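Local coordinates for sulfotransferase (Alicyclobacillus acidocaldarius subsp. acidocaldarius, PDB 3RNL), which probably transfers sulfo groups to an acceptor and binds magnesium ions, at residues Y65-E70 with M74-G79; A169-Y174 with A288-L293; P48-R53 with E60-Y65. All coordinates share one frame; numbering follows the deposited sequence.

Interaction 1: Y65-E70 with M74-G79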
loop_
_atom_site.group_PDB
_atom_site.type_symbol
_atom_site.label_atom_id
_atom_site.label_comp_id
_atom_site.label_asym_id
_atom_site.label_seq_id
_atom_site.Cartn_x
_atom_site.Cartn_y
_atom_site.Cartn_z
ATOM N N TYR A 65 -2.415 -3.268 -17.178
ATOM C CA TYR A 65 -1.065 -2.749 -16.896
ATOM C C TYR A 65 -0.314 -3.578 -15.871
ATOM O O TYR A 65 0.862 -3.334 -15.625
ATOM C CB TYR A 65 -1.090 -1.290 -16.399
ATOM C CG TYR A 65 -1.955 -0.345 -17.206
ATOM C CD1 TYR A 65 -2.276 -0.615 -18.533
ATOM C CD2 TYR A 65 -2.464 0.807 -16.622
ATOM C CE1 TYR A 65 -3.099 0.259 -19.259
ATOM C CE2 TYR A 65 -3.271 1.674 -17.330
ATOM C CZ TYR A 65 -3.585 1.396 -18.640
ATOM O OH TYR A 65 -4.408 2.275 -19.303
ATOM N N THR A 66 -0.983 -4.561 -15.283
ATOM C CA THR A 66 -0.333 -5.434 -14.321
ATOM C C THR A 66 0.569 -6.409 -15.077
ATOM O O THR A 66 0.348 -6.696 -16.266
ATOM C CB THR A 66 -1.377 -6.193 -13.464
ATOM O OG1 THR A 66 -2.445 -6.644 -14.304
ATOM C CG2 THR A 66 -1.985 -5.258 -12.410
ATOM N N ILE A 67 1.601 -6.891 -14.393
ATOM C CA ILE A 67 2.598 -7.758 -15.005
ATOM C C ILE A 67 2.436 -9.159 -14.441
ATOM O O ILE A 67 2.532 -9.364 -13.235
ATOM C CB ILE A 67 4.013 -7.227 -14.773
ATOM C CG1 ILE A 67 4.153 -5.884 -15.510
ATOM C CG2 ILE A 67 5.051 -8.235 -15.303
ATOM C CD1 ILE A 67 5.497 -5.232 -15.380
ATOM N N ARG A 68 2.028 -10.078 -15.306
ATOM C CA ARG A 68 1.782 -11.457 -14.907
ATOM C C ARG A 68 2.846 -12.479 -15.268
ATOM O O ARG A 68 2.798 -13.614 -14.797
ATOM C CB ARG A 68 0.435 -11.876 -15.489
ATOM C CG ARG A 68 -0.638 -10.849 -15.129
ATOM C CD ARG A 68 -1.942 -11.048 -15.890
ATOM N NE ARG A 68 -2.860 -9.971 -15.544
ATOM C CZ ARG A 68 -4.051 -10.134 -14.978
ATOM N NH1 ARG A 68 -4.507 -11.353 -14.708
ATOM N NH2 ARG A 68 -4.792 -9.066 -14.695
ATOM N N ASP A 69 3.829 -12.055 -16.050
ATOM C CA ASP A 69 4.843 -12.959 -16.578
ATOM C C ASP A 69 6.131 -12.748 -15.808
ATOM O O ASP A 69 6.579 -11.619 -15.637
ATOM C CB ASP A 69 5.068 -12.677 -18.064
ATOM C CG ASP A 69 6.250 -13.447 -18.641
ATOM O OD1 ASP A 69 6.143 -14.682 -18.795
ATOM O OD2 ASP A 69 7.281 -12.815 -18.958
ATOM N N GLU A 70 6.727 -13.838 -15.345
ATOM C CA GLU A 70 7.918 -13.738 -14.522
ATOM C C GLU A 70 9.081 -13.065 -15.249
ATOM O O GLU A 70 9.822 -12.298 -14.646
ATOM C CB GLU A 70 8.326 -15.122 -14.016
ATOM C CG GLU A 70 9.554 -15.132 -13.138
ATOM C CD GLU A 70 9.885 -16.528 -12.656
ATOM O OE1 GLU A 70 9.202 -17.483 -13.092
ATOM O OE2 GLU A 70 10.823 -16.675 -11.846
HETATM N N MSE A 74 10.974 -9.653 -14.103
HETATM C CA MSE A 74 12.405 -9.529 -13.837
HETATM C C MSE A 74 13.030 -8.393 -14.652
HETATM O O MSE A 74 13.972 -7.746 -14.191
HETATM C CB MSE A 74 13.127 -10.857 -14.079
HETATM C CG MSE A 74 12.673 -11.961 -13.113
HETATM SE SE MSE A 74 12.878 -11.416 -11.235
HETATM C CE MSE A 74 14.716 -10.873 -11.375
ATOM N N ARG A 75 12.497 -8.136 -15.848
ATOM C CA ARG A 75 13.025 -7.057 -16.689
ATOM C C ARG A 75 12.789 -5.659 -16.105
ATOM O O ARG A 75 13.425 -4.697 -16.532
ATOM C CB ARG A 75 12.510 -7.142 -18.136
ATOM C CG ARG A 75 13.126 -8.296 -18.939
ATOM C CD ARG A 75 12.804 -8.204 -20.443
ATOM N NE ARG A 75 11.368 -8.103 -20.703
ATOM C CZ ARG A 75 10.565 -9.135 -20.961
ATOM N NH1 ARG A 75 11.048 -10.373 -20.995
ATOM N NH2 ARG A 75 9.269 -8.926 -21.190
ATOM N N LEU A 76 11.896 -5.542 -15.126
ATOM C CA LEU A 76 11.689 -4.250 -14.462
ATOM C C LEU A 76 12.972 -3.763 -13.809
ATOM O O LEU A 76 13.136 -2.571 -13.541
ATOM C CB LEU A 76 10.627 -4.367 -13.375
ATOM C CG LEU A 76 9.213 -4.606 -13.883
ATOM C CD1 LEU A 76 8.237 -4.579 -12.697
ATOM C CD2 LEU A 76 8.834 -3.556 -14.942
ATOM N N PHE A 77 13.848 -4.707 -13.489
ATOM C CA PHE A 77 15.055 -4.395 -12.729
ATOM C C PHE A 77 16.289 -4.188 -13.595
ATOM O O PHE A 77 17.402 -4.056 -13.087
ATOM C CB PHE A 77 15.232 -5.415 -11.603
ATOM C CG PHE A 77 13.993 -5.545 -10.769
ATOM C CD1 PHE A 77 13.688 -4.583 -9.810
ATOM C CD2 PHE A 77 13.075 -6.552 -11.019
ATOM C CE1 PHE A 77 12.518 -4.654 -9.081
ATOM C CE2 PHE A 77 11.902 -6.636 -10.284
ATOM C CZ PHE A 77 11.620 -5.681 -9.312
ATOM N N ASP A 78 16.090 -4.195 -14.910
ATOM C CA ASP A 78 17.217 -4.031 -15.833
ATOM C C ASP A 78 18.026 -2.749 -15.586
ATOM O O ASP A 78 19.213 -2.695 -15.891
ATOM C CB ASP A 78 16.739 -4.082 -17.290
ATOM C CG ASP A 78 16.443 -5.500 -17.760
ATOM O OD1 ASP A 78 16.806 -6.465 -17.046
ATOM O OD2 ASP A 78 15.854 -5.652 -18.852
ATOM N N GLY A 79 17.383 -1.724 -15.030
ATOM C CA GLY A 79 18.044 -0.450 -14.802
ATOM C C GLY A 79 18.897 -0.359 -13.547
ATOM O O GLY A 79 19.579 0.646 -13.329
HETATM O O HOH W 1 8.229 -12.054 -21.350
#
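Ile-67 and Leu-76 meet tip to tip and form the apolar part of this contact. The Ile-67 methyl CD1 lies 3.8 Å from Leu-76 CD2 and sits almost as near to Leu-76 CD1, so it rests against the fork of the leucine. The Ile-67 branch that does this is extended: CG1 is anti to the carbonyl carbon (chi1 -65°), and CD1 carries straight on from it. Ile-67 also touches Ala-72 and Tyr-73, so it packs along one side of helix 70-75.

The backbone bond is an ordinary helical i to i+4 link. Met-74 N donates to Glu-70 O at 2.9 Å with an N-H...O angle of 160°. The same carbonyl oxygen is flanked by the Met-74 side chain, whose CG is 3.3 Å from Glu-70 O. Beyond CG this selenomethionine bends at chi2 and chi3 and leads away, and it touches Tyr-107. A type I turn from Arg-75 to Asp-78 follows, with Asp-78 N bonded to Arg-75 O at 3.2 Å.

The charged part is joined through water. Asp-69 is the N-cap, and its OD2 accepts a hydrogen bond from the backbone N of Ala-72. Water 1 donates to Asp-69 OD2 at 2.7 Å. It also accepts from Arg-75 NH2 at a longer 3.3 Å, in the plane of the guanidinium and at its edge. Asp-69 OD2 and Arg-75 NH2 are 4.9 Å apart, so any attraction between the charges is probably screened by the water.

Asp-69 OD2 thus serves two donors, a helix N-H and a water. The helix start and the nearby arginine would probably both favour a negative charge on this aspartate. It caps the helix and, through one water, faces Arg-75, while the Ile-67 to Leu-76 contact lies apart.

Interaction 2: A169-Y174 with A288-L293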
loop_
_atom_site.group_PDB
_atom_site.type_symbol
_atom_site.label_atom_id
_atom_site.label_comp_id
_atom_site.label_asym_id
_atom_site.label_seq_id
_atom_site.Cartn_x
_atom_site.Cartn_y
_atom_site.Cartn_z
ATOM N N ALA A 169 -5.666 -7.804 9.881
ATOM C CA ALA A 169 -5.372 -9.145 9.359
ATOM C C ALA A 169 -4.350 -9.108 8.223
ATOM O O ALA A 169 -3.585 -10.060 8.033
ATOM C CB ALA A 169 -6.658 -9.841 8.889
ATOM N N GLN A 170 -4.362 -8.026 7.448
ATOM C CA GLN A 170 -3.444 -7.890 6.318
ATOM C C GLN A 170 -2.020 -7.741 6.823
ATOM O O GLN A 170 -1.095 -8.367 6.309
ATOM C CB GLN A 170 -3.808 -6.652 5.485
ATOM C CG GLN A 170 -5.259 -6.695 4.977
ATOM C CD GLN A 170 -5.653 -5.401 4.262
ATOM O OE1 GLN A 170 -4.879 -4.864 3.486
ATOM N NE2 GLN A 170 -6.867 -4.917 4.511
ATOM N N VAL A 171 -1.843 -6.880 7.818
ATOM C CA VAL A 171 -0.518 -6.691 8.409
ATOM C C VAL A 171 -0.062 -7.964 9.136
ATOM O O VAL A 171 1.116 -8.376 9.024
ATOM C CB VAL A 171 -0.535 -5.487 9.362
ATOM C CG1 VAL A 171 0.786 -5.380 10.122
ATOM C CG2 VAL A 171 -0.825 -4.191 8.566
ATOM N N LYS A 172 -0.982 -8.614 9.849
ATOM C CA LYS A 172 -0.610 -9.852 10.546
ATOM C C LYS A 172 -0.032 -10.876 9.571
ATOM O O LYS A 172 0.931 -11.570 9.882
ATOM C CB LYS A 172 -1.805 -10.469 11.277
ATOM C CG LYS A 172 -1.429 -11.777 12.002
ATOM C CD LYS A 172 -2.605 -12.356 12.766
ATOM C CE LYS A 172 -2.184 -13.567 13.624
ATOM N NZ LYS A 172 -1.958 -14.814 12.810
ATOM N N ARG A 173 -0.631 -10.990 8.393
ATOM C CA ARG A 173 -0.134 -11.972 7.418
ATOM C C ARG A 173 1.332 -11.692 7.058
ATOM O O ARG A 173 2.140 -12.615 6.971
ATOM C CB ARG A 173 -1.027 -11.991 6.163
ATOM C CG ARG A 173 -0.637 -13.023 5.092
ATOM C CD ARG A 173 -0.699 -14.482 5.577
ATOM N NE ARG A 173 -1.920 -14.838 6.314
ATOM C CZ ARG A 173 -3.068 -15.203 5.751
ATOM N NH1 ARG A 173 -4.113 -15.535 6.519
ATOM N NH2 ARG A 173 -3.179 -15.229 4.420
ATOM N N TYR A 174 1.689 -10.421 6.854
ATOM C CA TYR A 174 3.092 -10.084 6.573
ATOM C C TYR A 174 4.003 -10.330 7.766
ATOM O O TYR A 174 5.128 -10.828 7.600
ATOM C CB TYR A 174 3.249 -8.644 6.073
ATOM C CG TYR A 174 2.984 -8.555 4.587
ATOM C CD1 TYR A 174 4.030 -8.684 3.668
ATOM C CD2 TYR A 174 1.686 -8.410 4.098
ATOM C CE1 TYR A 174 3.792 -8.623 2.290
ATOM C CE2 TYR A 174 1.438 -8.345 2.717
ATOM C CZ TYR A 174 2.491 -8.465 1.825
ATOM O OH TYR A 174 2.243 -8.420 0.462
ATOM N N ALA A 288 -8.033 -1.500 17.176
ATOM C CA ALA A 288 -7.549 -1.967 18.471
ATOM C C ALA A 288 -6.686 -3.216 18.319
ATOM O O ALA A 288 -5.661 -3.375 19.016
ATOM C CB ALA A 288 -8.712 -2.215 19.450
ATOM N N ARG A 289 -7.094 -4.105 17.418
ATOM C CA ARG A 289 -6.300 -5.302 17.120
ATOM C C ARG A 289 -4.959 -4.936 16.492
ATOM O O ARG A 289 -3.923 -5.535 16.794
ATOM C CB ARG A 289 -7.061 -6.245 16.180
ATOM C CG ARG A 289 -8.286 -6.910 16.823
ATOM C CD ARG A 289 -8.850 -8.038 15.943
ATOM N NE ARG A 289 -9.431 -7.553 14.692
ATOM C CZ ARG A 289 -10.706 -7.206 14.541
ATOM N NH1 ARG A 289 -11.546 -7.287 15.565
ATOM N NH2 ARG A 289 -11.148 -6.783 13.367
ATOM N N LEU A 290 -4.990 -3.950 15.604
ATOM C CA LEU A 290 -3.787 -3.493 14.926
ATOM C C LEU A 290 -2.778 -2.903 15.919
ATOM O O LEU A 290 -1.573 -3.151 15.790
ATOM C CB LEU A 290 -4.158 -2.464 13.840
ATOM C CG LEU A 290 -3.021 -1.832 13.031
ATOM C CD1 LEU A 290 -2.351 -2.900 12.184
ATOM C CD2 LEU A 290 -3.577 -0.694 12.136
ATOM N N GLU A 291 -3.257 -2.119 16.891
ATOM C CA GLU A 291 -2.366 -1.529 17.901
ATOM C C GLU A 291 -1.508 -2.600 18.564
ATOM O O GLU A 291 -0.286 -2.452 18.722
ATOM C CB GLU A 291 -3.170 -0.802 18.988
ATOM C CG GLU A 291 -3.813 0.485 18.522
ATOM C CD GLU A 291 -4.565 1.201 19.636
ATOM O OE1 GLU A 291 -5.118 0.521 20.531
ATOM O OE2 GLU A 291 -4.596 2.450 19.613
ATOM N N ALA A 292 -2.160 -3.687 18.957
ATOM C CA ALA A 292 -1.457 -4.786 19.622
ATOM C C ALA A 292 -0.477 -5.487 18.678
ATOM O O ALA A 292 0.581 -5.967 19.106
ATOM C CB ALA A 292 -2.452 -5.788 20.184
ATOM N N LEU A 293 -0.829 -5.560 17.398
ATOM C CA LEU A 293 0.038 -6.209 16.410
ATOM C C LEU A 293 1.319 -5.420 16.166
ATOM O O LEU A 293 2.409 -5.987 16.148
ATOM C CB LEU A 293 -0.686 -6.402 15.068
ATOM C CG LEU A 293 -1.641 -7.589 14.938
ATOM C CD1 LEU A 293 -2.433 -7.509 13.643
ATOM C CD2 LEU A 293 -0.868 -8.911 15.015
#
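Lys-172 ends in a salt bridge from NZ to Asp-176 OD2, one turn further along its own helix, while its first carbons touch Leu-293. Asp-176 is seen to bind magnesium in a crystal structure of this protein, though no ion is bound to it in this chain's model. The contact between the two segments is itself apolar, with no hydrogen bond across it.

Lys-172 CB lies 3.8 Å from Leu-293 CD1. Leu-293 CD2 is a little further off, near both CB and CG of the lysine. The two side chains cross at about a right angle. Lys-172 CG is anti to the backbone N (chi1 179°), and the chain stays extended until it bends at chi4, so the amine leads away from the leucine. Leu-293 has two deposited conformers, so its contact is less certain.

Deeper in, Val-171 CG2 meets Leu-290 CD1 at 4.1 Å, again at about a right angle. Both residues are buried, and Leu-290 also touches Tyr-167 and Leu-116 of the central sheet.

Between these two segments the helices thus meet through aliphatic groups, most surely at Val-171 and Leu-290, while the lysine amine is paired with Asp-176.

Interaction 3: P48-R53 with E60-Y65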
loop_
_atom_site.group_PDB
_atom_site.type_symbol
_atom_site.label_atom_id
_atom_site.label_comp_id
_atom_site.label_asym_id
_atom_site.label_seq_id
_atom_site.Cartn_x
_atom_site.Cartn_y
_atom_site.Cartn_z
ATOM N N PRO A 48 -2.344 -14.307 -8.648
ATOM C CA PRO A 48 -3.210 -15.471 -8.422
ATOM C C PRO A 48 -4.429 -15.220 -7.531
ATOM O O PRO A 48 -5.350 -16.045 -7.534
ATOM C CB PRO A 48 -2.263 -16.499 -7.781
ATOM C CG PRO A 48 -0.887 -16.076 -8.277
ATOM C CD PRO A 48 -0.948 -14.577 -8.255
ATOM N N ASP A 49 -4.440 -14.122 -6.777
ATOM C CA ASP A 49 -5.593 -13.781 -5.939
ATOM C C ASP A 49 -6.625 -12.930 -6.690
ATOM O O ASP A 49 -7.704 -12.657 -6.158
ATOM C CB ASP A 49 -5.130 -12.988 -4.706
ATOM C CG ASP A 49 -4.337 -13.833 -3.722
ATOM O OD1 ASP A 49 -4.636 -15.044 -3.585
ATOM O OD2 ASP A 49 -3.408 -13.285 -3.095
ATOM N N PHE A 50 -6.281 -12.479 -7.896
ATOM C CA PHE A 50 -7.162 -11.604 -8.664
ATOM C C PHE A 50 -8.378 -12.391 -9.132
ATOM O O PHE A 50 -8.284 -13.589 -9.365
ATOM C CB PHE A 50 -6.482 -11.098 -9.943
ATOM C CG PHE A 50 -5.548 -9.929 -9.756
ATOM C CD1 PHE A 50 -5.142 -9.508 -8.501
ATOM C CD2 PHE A 50 -5.089 -9.245 -10.876
ATOM C CE1 PHE A 50 -4.268 -8.415 -8.373
ATOM C CE2 PHE A 50 -4.225 -8.168 -10.764
ATOM C CZ PHE A 50 -3.818 -7.744 -9.514
ATOM N N PRO A 51 -9.515 -11.706 -9.316
ATOM C CA PRO A 51 -10.621 -12.343 -10.042
ATOM C C PRO A 51 -10.244 -12.505 -11.509
ATOM O O PRO A 51 -9.201 -11.998 -11.923
ATOM C CB PRO A 51 -11.750 -11.317 -9.919
ATOM C CG PRO A 51 -11.042 -9.999 -9.804
ATOM C CD PRO A 51 -9.800 -10.301 -8.967
ATOM N N GLU A 52 -11.092 -13.147 -12.306
ATOM C CA GLU A 52 -10.757 -13.349 -13.710
ATOM C C GLU A 52 -10.544 -12.022 -14.417
ATOM O O GLU A 52 -9.645 -11.883 -15.244
ATOM C CB GLU A 52 -11.832 -14.154 -14.438
ATOM C CG GLU A 52 -11.456 -14.458 -15.879
ATOM C CD GLU A 52 -12.528 -15.230 -16.621
ATOM O OE1 GLU A 52 -13.690 -15.239 -16.154
ATOM O OE2 GLU A 52 -12.208 -15.830 -17.670
ATOM N N ARG A 53 -11.410 -11.058 -14.138
ATOM C CA ARG A 53 -11.181 -9.700 -14.611
ATOM C C ARG A 53 -11.906 -8.682 -13.735
ATOM O O ARG A 53 -12.945 -8.982 -13.127
ATOM C CB ARG A 53 -11.554 -9.539 -16.095
ATOM C CG ARG A 53 -13.015 -9.324 -16.364
ATOM C CD ARG A 53 -13.297 -9.070 -17.858
ATOM N NE ARG A 53 -12.792 -7.781 -18.331
ATOM C CZ ARG A 53 -13.508 -6.657 -18.358
ATOM N NH1 ARG A 53 -14.769 -6.657 -17.928
ATOM N NH2 ARG A 53 -12.965 -5.531 -18.813
ATOM N N GLU A 60 -9.679 -0.823 -16.157
ATOM C CA GLU A 60 -8.841 -1.411 -17.204
ATOM C C GLU A 60 -7.362 -1.554 -16.816
ATOM O O GLU A 60 -6.718 -2.556 -17.145
ATOM C CB GLU A 60 -8.988 -0.621 -18.513
ATOM C CG GLU A 60 -10.335 -0.806 -19.230
ATOM C CD GLU A 60 -11.471 0.015 -18.621
ATOM O OE1 GLU A 60 -12.636 -0.180 -19.032
ATOM O OE2 GLU A 60 -11.206 0.857 -17.741
ATOM N N GLY A 61 -6.831 -0.557 -16.118
ATOM C CA GLY A 61 -5.437 -0.558 -15.700
ATOM C C GLY A 61 -5.032 -1.763 -14.871
ATOM O O GLY A 61 -3.950 -2.333 -15.040
HETATM N N MSE A 62 -5.897 -2.181 -13.955
HETATM C CA MSE A 62 -5.551 -3.332 -13.141
HETATM C C MSE A 62 -5.652 -4.623 -13.952
HETATM O O MSE A 62 -5.032 -5.619 -13.612
HETATM C CB MSE A 62 -6.403 -3.396 -11.860
HETATM C CG MSE A 62 -5.994 -2.369 -10.813
HETATM SE SE MSE A 62 -4.300 -2.852 -9.928
HETATM C CE MSE A 62 -4.983 -4.262 -8.814
ATOM N N ASN A 63 -6.448 -4.618 -15.019
ATOM C CA ASN A 63 -6.434 -5.758 -15.924
ATOM C C ASN A 63 -5.223 -5.756 -16.849
ATOM O O ASN A 63 -4.584 -6.779 -17.064
ATOM C CB ASN A 63 -7.688 -5.762 -16.800
ATOM C CG ASN A 63 -8.963 -6.054 -16.015
ATOM O OD1 ASN A 63 -8.959 -6.850 -15.078
ATOM N ND2 ASN A 63 -10.053 -5.402 -16.398
ATOM N N LEU A 64 -5.031 -4.608 -17.492
ATOM C CA LEU A 64 -4.067 -4.398 -18.575
ATOM C C LEU A 64 -2.626 -4.024 -18.259
ATOM O O LEU A 64 -1.734 -4.319 -19.065
ATOM C CB LEU A 64 -4.650 -3.433 -19.609
ATOM C CG LEU A 64 -6.010 -3.874 -20.149
ATOM C CD1 LEU A 64 -6.552 -2.859 -21.151
ATOM C CD2 LEU A 64 -5.898 -5.255 -20.787
ATOM N N TYR A 65 -2.415 -3.268 -17.178
ATOM C CA TYR A 65 -1.065 -2.749 -16.896
ATOM C C TYR A 65 -0.314 -3.578 -15.871
ATOM O O TYR A 65 0.862 -3.334 -15.625
ATOM C CB TYR A 65 -1.090 -1.290 -16.399
ATOM C CG TYR A 65 -1.955 -0.345 -17.206
ATOM C CD1 TYR A 65 -2.276 -0.615 -18.533
ATOM C CD2 TYR A 65 -2.464 0.807 -16.622
ATOM C CE1 TYR A 65 -3.099 0.259 -19.259
ATOM C CE2 TYR A 65 -3.271 1.674 -17.330
ATOM C CZ TYR A 65 -3.585 1.396 -18.640
ATOM O OH TYR A 65 -4.408 2.275 -19.303
HETATM O O HOH W 2 -7.550 -9.153 -14.681
HETATM O O HOH W 3 -9.938 -4.450 -19.424
#
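Phe-50 and Met-62 make the tight part of this contact. The Phe-50 atom CZ is 3.7 Å from CE of the selenomethionine, and the two side chains cross at about a right angle. Phe-50 CG is anti to its carbonyl carbon (chi1 -81°), which turns the ring in toward the helix. Its CE2 also comes within 3.9 Å of Met-62 O. Two more aromatic residues meet the ring: Phe-54 edge-to-face, and Tyr-96 with its plane inclined at about 50°. Met-62 is buried and also touches His-43 and Phe-54.

The two segments belong to the long connection that follows the edge strand 34-35 of the parallel sheet in this sulfotransferase fold, of the P-loop NTPase clan. After a 3-10 turn that ends at Asp-49, residues 50-53 run as a loop past the short helix 60-64, and no direct hydrogen bond joins them to it.

Arg-53 and Asn-63 form the looser, wetter side. Asn-63 OD1 packs 3.6 Å from Arg-53 CA and accepts a hydrogen bond from the backbone N of Phe-54. Water 2 also lies 2.7 Å from Asn-63 OD1. The guanidinium and amide planes are 35° apart. Arg-53 NH2 stays 3.8 Å from Asn-63 ND2. Water 3 joins these two donors. It accepts from Asn-63 ND2 at 3.2 Å. Its bond from Arg-53 NH2 is 3.3 Å long. With an alanine here in place of Asn-63, the N-H of Phe-54 would probably be left without its acceptor and water 3 without one of its two donors.

Interaction 3 comes first along the chain, then interaction 1, then interaction 2. Interactions 3 and 1 are neighbours, with centres about 15 Å apart, and share Tyr-65, which lies between helix 60-64 and helix 70-75. They touch directly: Arg-68 NH2 reaches Asn-63 O in a weak hydrogen bond, and Thr-66 packs on Phe-50. Both lie in the connection between strands 34-35 and 85-89. Interaction 2 joins helix 167-178 to helix 273-294, on the opposite side of the chain's centre from interaction 1. Their centres are about 30 Å apart. Interactions 3 and 1 thus lie side by side in one long connection between strands, while interaction 2 joins two helices elsewhere in the fold.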